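PDB 6GZW: Dye type peroxidase A, which probably uses its bound haem to reduce hydrogen peroxide and oxidise dyes and other electron donors, as a member of the dye-decolourising peroxidase family. Local coordinates for residues L320-W325 and R331-V336; S54-R59 and L142-R147; H90-F93 and G97-K100. All blocks are in the same frame, centred on the assembly; numbering follows the deposited sequence.

Interaction 1: residues L320-W325 and R331-V336. With HEM (protoporphyrin IX containing Fe), chain C.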
loop_
_atom_site.group_PDB
_atom_site.type_symbol
_atom_site.label_atom_id
_atom_site.label_comp_id
_atom_site.label_asym_id
_atom_site.label_seq_id
_atom_site.Cartn_x
_atom_site.Cartn_y
_atom_site.Cartn_z
ATOM N N LEU A 320 0.051 -10.632 8.113
ATOM C CA LEU A 320 -0.617 -11.272 6.970
ATOM C C LEU A 320 -2.109 -11.171 7.112
ATOM O O LEU A 320 -2.652 -11.490 8.187
ATOM C CB LEU A 320 -0.230 -12.754 6.954
ATOM C CG LEU A 320 -0.573 -13.541 5.675
ATOM C CD1 LEU A 320 0.309 -13.146 4.526
ATOM C CD2 LEU A 320 -0.430 -15.034 5.977
ATOM N N LEU A 321 -2.782 -10.670 6.063
ATOM C CA LEU A 321 -4.229 -10.816 5.947
ATOM C C LEU A 321 -4.425 -12.175 5.326
ATOM O O LEU A 321 -4.317 -12.358 4.099
ATOM C CB LEU A 321 -4.881 -9.729 5.110
ATOM C CG LEU A 321 -4.564 -8.283 5.514
ATOM C CD1 LEU A 321 -5.220 -7.306 4.560
ATOM C CD2 LEU A 321 -5.000 -7.998 6.948
ATOM N N PHE A 322 -4.581 -13.155 6.206
ATOM C CA PHE A 322 -4.771 -14.544 5.822
ATOM C C PHE A 322 -6.205 -14.653 5.308
ATOM O O PHE A 322 -7.130 -14.272 5.991
ATOM C CB PHE A 322 -4.533 -15.420 7.049
ATOM C CG PHE A 322 -4.643 -16.895 6.788
ATOM C CD1 PHE A 322 -3.547 -17.619 6.329
ATOM C CD2 PHE A 322 -5.833 -17.556 6.990
ATOM C CE1 PHE A 322 -3.623 -18.996 6.095
ATOM C CE2 PHE A 322 -5.925 -18.922 6.760
ATOM C CZ PHE A 322 -4.811 -19.638 6.310
ATOM N N VAL A 323 -6.357 -15.153 4.088
ATOM C CA VAL A 323 -7.661 -15.299 3.437
ATOM C C VAL A 323 -7.710 -16.682 2.831
ATOM O O VAL A 323 -6.978 -16.978 1.888
ATOM C CB VAL A 323 -7.860 -14.251 2.332
ATOM C CG1 VAL A 323 -9.272 -14.344 1.780
ATOM C CG2 VAL A 323 -7.618 -12.861 2.875
ATOM N N CYS A 324 -8.531 -17.562 3.391
ATOM C CA CYS A 324 -8.596 -18.939 2.896
ATOM C C CYS A 324 -10.007 -19.279 2.468
ATOM O O CYS A 324 -10.988 -18.725 2.988
ATOM C CB CYS A 324 -8.102 -19.987 3.919
ATOM S SG CYS A 324 -9.078 -20.093 5.434
ATOM N N TRP A 325 -10.060 -20.243 1.549
ATOM C CA TRP A 325 -11.257 -20.599 0.813
ATOM C C TRP A 325 -11.459 -22.121 0.932
ATOM O O TRP A 325 -10.513 -22.871 0.742
ATOM C CB TRP A 325 -11.060 -20.194 -0.648
ATOM C CG TRP A 325 -10.918 -18.706 -0.858
ATOM C CD1 TRP A 325 -9.764 -17.968 -0.983
ATOM C CD2 TRP A 325 -11.996 -17.795 -1.005
ATOM N NE1 TRP A 325 -10.077 -16.638 -1.180
ATOM C CE2 TRP A 325 -11.447 -16.514 -1.205
ATOM C CE3 TRP A 325 -13.388 -17.938 -0.964
ATOM C CZ2 TRP A 325 -12.248 -15.392 -1.367
ATOM C CZ3 TRP A 325 -14.183 -16.817 -1.150
ATOM C CH2 TRP A 325 -13.604 -15.563 -1.316
ATOM N N ARG A 331 -14.153 -28.639 7.346
ATOM C CA ARG A 331 -13.184 -29.471 6.619
ATOM C C ARG A 331 -12.017 -28.661 6.035
ATOM O O ARG A 331 -11.406 -29.071 5.043
ATOM C CB ARG A 331 -13.881 -30.242 5.482
ATOM C CG ARG A 331 -14.994 -31.169 5.963
ATOM C CD ARG A 331 -15.384 -32.238 4.935
ATOM N NE ARG A 331 -15.957 -31.736 3.684
ATOM C CZ ARG A 331 -17.203 -31.271 3.509
ATOM N NH1 ARG A 331 -18.075 -31.164 4.514
ATOM N NH2 ARG A 331 -17.572 -30.875 2.290
ATOM N N GLY A 332 -11.716 -27.511 6.644
ATOM C CA GLY A 332 -10.623 -26.656 6.162
ATOM C C GLY A 332 -10.012 -25.923 7.331
ATOM O O GLY A 332 -9.370 -26.516 8.189
ATOM N N PHE A 333 -10.243 -24.613 7.382
ATOM C CA PHE A 333 -9.669 -23.754 8.423
ATOM C C PHE A 333 -9.823 -24.270 9.845
ATOM O O PHE A 333 -8.853 -24.292 10.601
ATOM C CB PHE A 333 -10.239 -22.336 8.333
ATOM C CG PHE A 333 -9.726 -21.413 9.409
ATOM C CD1 PHE A 333 -8.494 -20.796 9.251
ATOM C CD2 PHE A 333 -10.419 -21.203 10.584
ATOM C CE1 PHE A 333 -7.998 -19.957 10.251
ATOM C CE2 PHE A 333 -9.919 -20.401 11.599
ATOM C CZ PHE A 333 -8.704 -19.764 11.423
ATOM N N VAL A 334 -11.035 -24.713 10.205
ATOM C CA VAL A 334 -11.340 -24.961 11.609
ATOM C C VAL A 334 -10.473 -26.087 12.222
ATOM O O VAL A 334 -9.781 -25.846 13.198
ATOM C CB VAL A 334 -12.847 -25.154 11.846
ATOM C CG1 VAL A 334 -13.124 -25.575 13.294
ATOM C CG2 VAL A 334 -13.560 -23.849 11.537
ATOM N N PRO A 335 -10.504 -27.289 11.635
ATOM C CA PRO A 335 -9.667 -28.365 12.225
ATOM C C PRO A 335 -8.161 -28.114 12.161
ATOM O O PRO A 335 -7.441 -28.498 13.076
ATOM C CB PRO A 335 -10.070 -29.614 11.430
ATOM C CG PRO A 335 -10.684 -29.098 10.170
ATOM C CD PRO A 335 -11.334 -27.784 10.530
ATOM N N VAL A 336 -7.691 -27.418 11.133
ATOM C CA VAL A 336 -6.275 -27.112 11.019
ATOM C C VAL A 336 -5.922 -26.106 12.114
ATOM O O VAL A 336 -4.954 -26.306 12.843
ATOM C CB VAL A 336 -5.898 -26.613 9.613
ATOM C CG1 VAL A 336 -4.440 -26.194 9.569
ATOM C CG2 VAL A 336 -6.181 -27.691 8.565
HETATM C CHA HEM C . 1.819 -23.588 4.420
HETATM C CHB HEM C . 3.358 -19.531 6.565
HETATM C CHC HEM C . -0.903 -19.215 8.875
HETATM C CHD HEM C . -2.417 -23.247 6.731
HETATM C C1A HEM C . 2.601 -22.527 4.798
HETATM C C2A HEM C . 3.948 -22.326 4.376
HETATM C C3A HEM C . 4.367 -21.189 4.987
HETATM C C4A HEM C . 3.289 -20.691 5.789
HETATM C CMA HEM C . 5.709 -20.509 4.855
HETATM C CAA HEM C . 4.769 -23.208 3.445
HETATM C CBA HEM C . 4.706 -22.893 1.958
HETATM C CGA HEM C . 3.362 -23.199 1.388
HETATM O O1A HEM C . 3.027 -24.360 1.027
HETATM O O2A HEM C . 2.509 -22.272 1.279
HETATM C C1B HEM C . 2.301 -19.075 7.374
HETATM C C2B HEM C . 2.331 -17.862 8.124
HETATM C C3B HEM C . 1.153 -17.743 8.791
HETATM C C4B HEM C . 0.361 -18.951 8.406
HETATM C CMB HEM C . 3.489 -16.915 8.200
HETATM C CAB HEM C . 0.645 -16.638 9.631
HETATM C CBB HEM C . 1.038 -15.380 9.522
HETATM C C1C HEM C . -1.679 -20.303 8.541
HETATM C C2C HEM C . -2.983 -20.549 9.044
HETATM C C3C HEM C . -3.410 -21.719 8.440
HETATM C C4C HEM C . -2.365 -22.146 7.545
HETATM C CMC HEM C . -3.746 -19.747 10.052
HETATM C CAC HEM C . -4.663 -22.488 8.633
HETATM C CBC HEM C . -5.476 -22.472 9.700
HETATM C C1D HEM C . -1.358 -23.592 5.881
HETATM C C2D HEM C . -1.496 -24.747 4.975
HETATM C C3D HEM C . -0.320 -24.855 4.328
HETATM C C4D HEM C . 0.524 -23.745 4.858
HETATM C CMD HEM C . -2.730 -25.623 4.777
HETATM C CAD HEM C . 0.028 -25.907 3.287
HETATM C CBD HEM C . 0.502 -27.219 3.923
HETATM C CGD HEM C . 0.766 -28.248 2.869
HETATM O O1D HEM C . 1.931 -28.412 2.410
HETATM O O2D HEM C . -0.190 -28.923 2.434
HETATM N NA HEM C . 2.237 -21.577 5.740
HETATM N NB HEM C . 1.132 -19.687 7.597
HETATM N NC HEM C . -1.296 -21.290 7.696
HETATM N ND HEM C . -0.116 -23.078 5.854
HETATM FE FE HEM C . 0.502 -21.459 6.716
HETATM O O HOH W 1 -0.280 -20.344 5.275
#
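F322 and F333 cross obliquely beside the haem, F322 CE2 coming to the edge of the F333 ring, and F322 also lies almost flat over the porphyrin, tilted from it by about 24°. The tilt brings the far end of F322 closest to pyrrole ring C, where F322 CZ is 3.3 Å from HEM C3C, while the methyl HEM CMC sits under the centre of the phenyl face. This is the side of the haem on which water 1 binds the iron at 2.0 Å, and that water lies in the plane of the F322 ring at its edge. Between the two phenylalanines the closest atoms are F322 CE2 and F333 CD1, 4.0 Å apart. With CG anti to the backbone N (chi1 178°), F333 reaches from the first turn of helix 333-343 to the haem vinyl group, and F333 CD1 stops 3.5 Å from HEM CBC. V336, one turn further on, adds a contact of its CG1 with HEM CAC at 3.8 Å. C324 closes the strand side: its SG rests 3.8 Å from F333 CB and forms a sulfur-aromatic contact with the ring, 62° off the normal. At the other end of the strand segment L320 CD2 touches the second vinyl, 3.9 Å from HEM CBB. Strands 219-228 and 300-310 flank strand 316-326, and R301 of the latter packs on F322. No hydrogen bond crosses the contact, which rests on van der Waals and sulfur-aromatic contacts; it probably contributes to seating the porphyrin, alongside the iron ligand and the hydrogen bonds from R186, G184 and R301, and it places a hydrophobic ring edge next to the iron-bound water.

Interaction 2: residues S54-R59 and L142-R147; sequences SDTARR and LRAIQR
Within 54-59 and 142-147, on helices 43-61 and 135-149, the nearest CA atoms are those of T56 and I145, 7.1 Å apart. One methyl does the touching from the first helix: T56 CG2 lies 3.8 Å from A144 CB and also 4.0 Å from I145 CD1. T56 places that methyl anti to its backbone N, pointing at the partner helix, while OG1 bonds R52 O in its own helix and D148 OD2 across on helix 135-149. The CG1 branch of I145 turns CD1 toward T56, the two side chains crossing at an oblique angle. Both helices carry charged networks on other flanks. In 54-59, R59 NE reaches D55 OD2 at 2.9 Å in a nearly straight bond (175°) from above the carboxylate plane, and R58 NH2 meets D55 OD1 on its syn side at 3.2 Å. R58 NH2 stands 3.5 Å over the centre of the R59 guanidinium, the two planes steeply inclined; the shared carboxylate probably offsets the closeness of like charges. In 142-147, R143 NH1 bonds Q146 OE1 at 2.9 Å on a lone pair. Methyl packing is thus flanked by two polar links between the helices, T56 OG1 with D148 OD2 and W53 NE1 with I145 O, while the D55-R58-R59 network stays on helix 43-61 and R143 faces D231 and E234 of the second subunit in salt bridges.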
loop_
_atom_site.group_PDB
_atom_site.type_symbol
_atom_site.label_atom_id
_atom_site.label_comp_id
_atom_site.label_asym_id
_atom_site.label_seq_id
_atom_site.Cartn_x
_atom_site.Cartn_y
_atom_site.Cartn_z
ATOM N N SER A 54 -22.791 -5.156 -7.784
ATOM C CA SER A 54 -22.475 -6.036 -8.916
ATOM C C SER A 54 -22.280 -5.268 -10.213
ATOM O O SER A 54 -21.389 -5.557 -10.969
ATOM C CB SER A 54 -23.553 -7.111 -9.091
ATOM O OG SER A 54 -23.698 -7.934 -7.937
ATOM N N ASP A 55 -23.116 -4.254 -10.473
ATOM C CA ASP A 55 -22.951 -3.415 -11.646
ATOM C C ASP A 55 -21.643 -2.602 -11.610
ATOM O O ASP A 55 -20.932 -2.500 -12.602
ATOM C CB ASP A 55 -24.174 -2.495 -11.773
ATOM C CG ASP A 55 -24.139 -1.633 -13.040
ATOM O OD1 ASP A 55 -24.261 -2.195 -14.138
ATOM O OD2 ASP A 55 -23.983 -0.401 -12.922
ATOM N N THR A 56 -21.302 -2.074 -10.436
ATOM C CA THR A 56 -20.028 -1.381 -10.219
ATOM C C THR A 56 -18.859 -2.347 -10.465
ATOM O O THR A 56 -17.938 -2.009 -11.187
ATOM C CB THR A 56 -19.994 -0.748 -8.808
ATOM O OG1 THR A 56 -21.006 0.259 -8.763
ATOM C CG2 THR A 56 -18.620 -0.128 -8.441
ATOM N N ALA A 57 -18.912 -3.535 -9.884
ATOM C CA ALA A 57 -17.852 -4.497 -10.105
ATOM C C ALA A 57 -17.674 -4.841 -11.593
ATOM O O ALA A 57 -16.558 -4.862 -12.102
ATOM C CB ALA A 57 -18.111 -5.767 -9.321
ATOM N N ARG A 58 -18.790 -5.124 -12.283
ATOM C CA ARG A 58 -18.767 -5.458 -13.698
ATOM C C ARG A 58 -18.078 -4.378 -14.517
ATOM O O ARG A 58 -17.156 -4.650 -15.289
ATOM C CB ARG A 58 -20.188 -5.707 -14.213
ATOM C CG ARG A 58 -20.272 -6.380 -15.584
ATOM C CD ARG A 58 -20.447 -5.421 -16.743
ATOM N NE ARG A 58 -21.551 -4.481 -16.531
ATOM C CZ ARG A 58 -21.732 -3.365 -17.224
ATOM N NH1 ARG A 58 -20.897 -3.028 -18.213
ATOM N NH2 ARG A 58 -22.729 -2.565 -16.901
ATOM N N ARG A 59 -18.483 -3.115 -14.325
ATOM C CA ARG A 59 -17.870 -2.035 -15.084
ATOM C C ARG A 59 -16.407 -1.891 -14.771
ATOM O O ARG A 59 -15.557 -1.825 -15.686
ATOM C CB ARG A 59 -18.553 -0.697 -14.787
ATOM C CG ARG A 59 -19.992 -0.563 -15.284
ATOM C CD ARG A 59 -20.731 0.642 -14.673
ATOM N NE ARG A 59 -22.170 0.567 -14.936
ATOM C CZ ARG A 59 -22.765 0.909 -16.088
ATOM N NH1 ARG A 59 -22.094 1.430 -17.112
ATOM N NH2 ARG A 59 -24.077 0.716 -16.212
ATOM N N LEU A 142 -12.417 0.471 -4.292
ATOM C CA LEU A 142 -12.814 0.559 -2.876
ATOM C C LEU A 142 -13.774 1.714 -2.622
ATOM O O LEU A 142 -14.817 1.563 -1.986
ATOM C CB LEU A 142 -11.584 0.733 -1.979
ATOM C CG LEU A 142 -11.846 1.023 -0.491
ATOM C CD1 LEU A 142 -12.621 -0.085 0.211
ATOM C CD2 LEU A 142 -10.550 1.327 0.221
ATOM N N ARG A 143 -13.408 2.873 -3.114
ATOM C CA ARG A 143 -14.211 4.055 -2.909
ATOM C C ARG A 143 -15.574 3.932 -3.586
ATOM O O ARG A 143 -16.606 4.330 -3.025
ATOM C CB ARG A 143 -13.428 5.268 -3.424
ATOM C CG ARG A 143 -14.102 6.630 -3.229
ATOM C CD ARG A 143 -14.498 6.917 -1.785
ATOM N NE ARG A 143 -15.034 8.273 -1.627
ATOM C CZ ARG A 143 -15.505 8.802 -0.494
ATOM N NH1 ARG A 143 -15.565 8.118 0.633
ATOM N NH2 ARG A 143 -15.930 10.063 -0.503
ATOM N N ALA A 144 -15.605 3.346 -4.788
ATOM C CA ALA A 144 -16.879 3.194 -5.499
ATOM C C ALA A 144 -17.810 2.219 -4.794
ATOM O O ALA A 144 -19.015 2.496 -4.634
ATOM C CB ALA A 144 -16.630 2.796 -6.927
ATOM N N ILE A 145 -17.259 1.096 -4.342
ATOM C CA ILE A 145 -18.038 0.126 -3.582
ATOM C C ILE A 145 -18.523 0.759 -2.280
ATOM O O ILE A 145 -19.703 0.667 -1.920
ATOM C CB ILE A 145 -17.194 -1.142 -3.364
ATOM C CG1 ILE A 145 -17.001 -1.885 -4.708
ATOM C CG2 ILE A 145 -17.725 -2.039 -2.250
ATOM C CD1 ILE A 145 -18.263 -2.503 -5.287
ATOM N N GLN A 146 -17.634 1.453 -1.571
ATOM C CA GLN A 146 -18.041 2.067 -0.318
ATOM C C GLN A 146 -19.120 3.139 -0.478
ATOM O O GLN A 146 -20.037 3.201 0.335
ATOM C CB GLN A 146 -16.824 2.598 0.439
ATOM C CG GLN A 146 -17.131 3.391 1.714
ATOM C CD GLN A 146 -16.967 4.882 1.507
ATOM O OE1 GLN A 146 -16.170 5.319 0.671
ATOM N NE2 GLN A 146 -17.722 5.672 2.253
ATOM N N ARG A 147 -19.013 3.946 -1.524
ATOM C CA ARG A 147 -20.018 4.958 -1.846
ATOM C C ARG A 147 -21.348 4.379 -2.349
ATOM O O ARG A 147 -22.409 5.003 -2.149
ATOM C CB ARG A 147 -19.447 5.962 -2.848
ATOM C CG ARG A 147 -18.369 6.842 -2.264
ATOM C CD ARG A 147 -18.954 7.998 -1.495
ATOM N NE ARG A 147 -19.419 9.052 -2.385
ATOM C CZ ARG A 147 -20.008 10.170 -1.973
ATOM N NH1 ARG A 147 -20.225 10.384 -0.672
ATOM N NH2 ARG A 147 -20.388 11.093 -2.860
#

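Interaction 3: residues H90-F93 and G97-K100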
loop_
_atom_site.group_PDB
_atom_site.type_symbol
_atom_site.label_atom_id
_atom_site.label_comp_id
_atom_site.label_asym_id
_atom_site.label_seq_id
_atom_site.Cartn_x
_atom_site.Cartn_y
_atom_site.Cartn_z
ATOM N N HIS A 90 -22.640 -14.373 9.166
ATOM C CA HIS A 90 -23.672 -14.961 10.023
ATOM C C HIS A 90 -24.740 -13.944 10.422
ATOM O O HIS A 90 -25.949 -14.235 10.308
ATOM C CB HIS A 90 -23.008 -15.586 11.254
ATOM C CG HIS A 90 -23.943 -16.307 12.170
ATOM N ND1 HIS A 90 -24.677 -15.662 13.141
ATOM C CD2 HIS A 90 -24.195 -17.630 12.319
ATOM C CE1 HIS A 90 -25.375 -16.557 13.822
ATOM N NE2 HIS A 90 -25.095 -17.758 13.346
ATOM N N SER A 91 -24.310 -12.742 10.824
ATOM C CA SER A 91 -25.221 -11.708 11.314
ATOM C C SER A 91 -26.196 -11.198 10.259
ATOM O O SER A 91 -27.279 -10.753 10.592
ATOM C CB SER A 91 -24.424 -10.545 11.911
ATOM O OG SER A 91 -23.526 -10.027 10.951
ATOM N N PHE A 92 -25.828 -11.272 8.982
ATOM C CA PHE A 92 -26.684 -10.769 7.907
ATOM C C PHE A 92 -28.122 -11.319 7.924
ATOM O O PHE A 92 -29.090 -10.585 7.645
ATOM C CB PHE A 92 -26.041 -11.115 6.569
ATOM C CG PHE A 92 -26.807 -10.632 5.367
ATOM C CD1 PHE A 92 -26.628 -9.337 4.877
ATOM C CD2 PHE A 92 -27.701 -11.475 4.692
ATOM C CE1 PHE A 92 -27.327 -8.894 3.749
ATOM C CE2 PHE A 92 -28.402 -11.026 3.585
ATOM C CZ PHE A 92 -28.220 -9.734 3.112
ATOM N N PHE A 93 -28.249 -12.601 8.258
ATOM C CA PHE A 93 -29.485 -13.365 8.015
ATOM C C PHE A 93 -30.574 -12.976 9.029
ATOM O O PHE A 93 -31.745 -12.827 8.658
ATOM C CB PHE A 93 -29.142 -14.880 7.958
ATOM C CG PHE A 93 -28.225 -15.216 6.811
ATOM C CD1 PHE A 93 -26.835 -15.035 6.932
ATOM C CD2 PHE A 93 -28.735 -15.579 5.575
ATOM C CE1 PHE A 93 -25.994 -15.266 5.866
ATOM C CE2 PHE A 93 -27.899 -15.832 4.494
ATOM C CZ PHE A 93 -26.508 -15.653 4.631
ATOM N N GLY A 97 -34.550 -11.179 7.802
ATOM C CA GLY A 97 -35.587 -12.230 7.818
ATOM C C GLY A 97 -35.177 -13.469 7.034
ATOM O O GLY A 97 -36.028 -14.164 6.481
ATOM N N LEU A 98 -33.872 -13.772 6.983
ATOM C CA LEU A 98 -33.389 -14.876 6.144
ATOM C C LEU A 98 -32.711 -15.979 6.944
ATOM O O LEU A 98 -31.884 -16.720 6.406
ATOM C CB LEU A 98 -32.489 -14.327 5.033
ATOM C CG LEU A 98 -33.216 -13.506 3.977
ATOM C CD1 LEU A 98 -32.215 -12.792 3.067
ATOM C CD2 LEU A 98 -34.170 -14.369 3.150
ATOM N N GLU A 99 -33.117 -16.119 8.206
ATOM C CA GLU A 99 -32.583 -17.140 9.131
ATOM C C GLU A 99 -32.695 -18.547 8.528
ATOM O O GLU A 99 -31.758 -19.326 8.559
ATOM C CB GLU A 99 -33.307 -17.083 10.496
ATOM C CG GLU A 99 -33.103 -15.795 11.314
ATOM C CD GLU A 99 -34.143 -14.701 11.080
ATOM O OE1 GLU A 99 -34.728 -14.605 9.973
ATOM O OE2 GLU A 99 -34.357 -13.914 12.030
ATOM N N LYS A 100 -33.831 -18.840 7.917
ATOM C CA LYS A 100 -34.032 -20.137 7.264
ATOM C C LYS A 100 -33.015 -20.451 6.153
ATOM O O LYS A 100 -32.778 -21.620 5.884
ATOM C CB LYS A 100 -35.466 -20.267 6.745
ATOM C CG LYS A 100 -36.477 -20.417 7.868
ATOM C CD LYS A 100 -37.913 -20.513 7.380
ATOM C CE LYS A 100 -38.859 -20.464 8.576
ATOM N NZ LYS A 100 -40.233 -20.893 8.227
#
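The ring of F93 is bounded at its edge by the backbone of L98, whose O lies near the ring plane, 3.5 Å from F93 CD2. H90 O also lies in the plane at the edge, and F92 covers one face, its CD2 standing 4.1 Å above the ring centre. F92 in turn packs edge-to-face with F88, and its CE2 approaches L98 CD1 obliquely at 4.2 Å. The leucine therefore touches both phenylalanines, using its CD1 branch for F92 and its CB for F93 CD2, the latter 4.0 Å away. CG of F93 stands anti to the carbonyl carbon (chi1 -63°), which keeps the ring beside the returning chain, while L374 of helix 372-375 packs on both F93 and L98. One hydrogen bond ties the backbones together: L98 N donates to F93 O over 2.9 Å with an N-H...O angle of 160°. G97 N also comes close to this oxygen, but its angle is too poor for a bond. T96 OG1 bonds F92 O and, weakly, F93 O. The bond from residue i+5 back to i, the glycine of positive phi (66°) just before the donor, and the apolar contact between the two bonded residues are consistent with a Schellman motif, at the point where helix 90-95 turns into the loop that follows.

How the interactions relate
Interaction 1 belongs to the haem pocket in the C-terminal half of the chain, whereas interactions 2 and 3 lie in the N-terminal half, 90-93 and 97-100 falling between the two helices of interaction 2 in sequence. These two share helix 43-61, which carries 54-59 and whose A46 and R43 touch F92 and L98. No two of the three contacts touch. Interactions 1 and 2 are buried, the third only partly. Their partners differ accordingly: strand against helix with a cofactor in interaction 1, helix against helix in interaction 2, and a helix against its own exit loop in interaction 3. Aromatic rings dominate the first and third, but only interaction 3 has a hydrogen bond across its segments, while interaction 2 has charged networks beside small aliphatic groups.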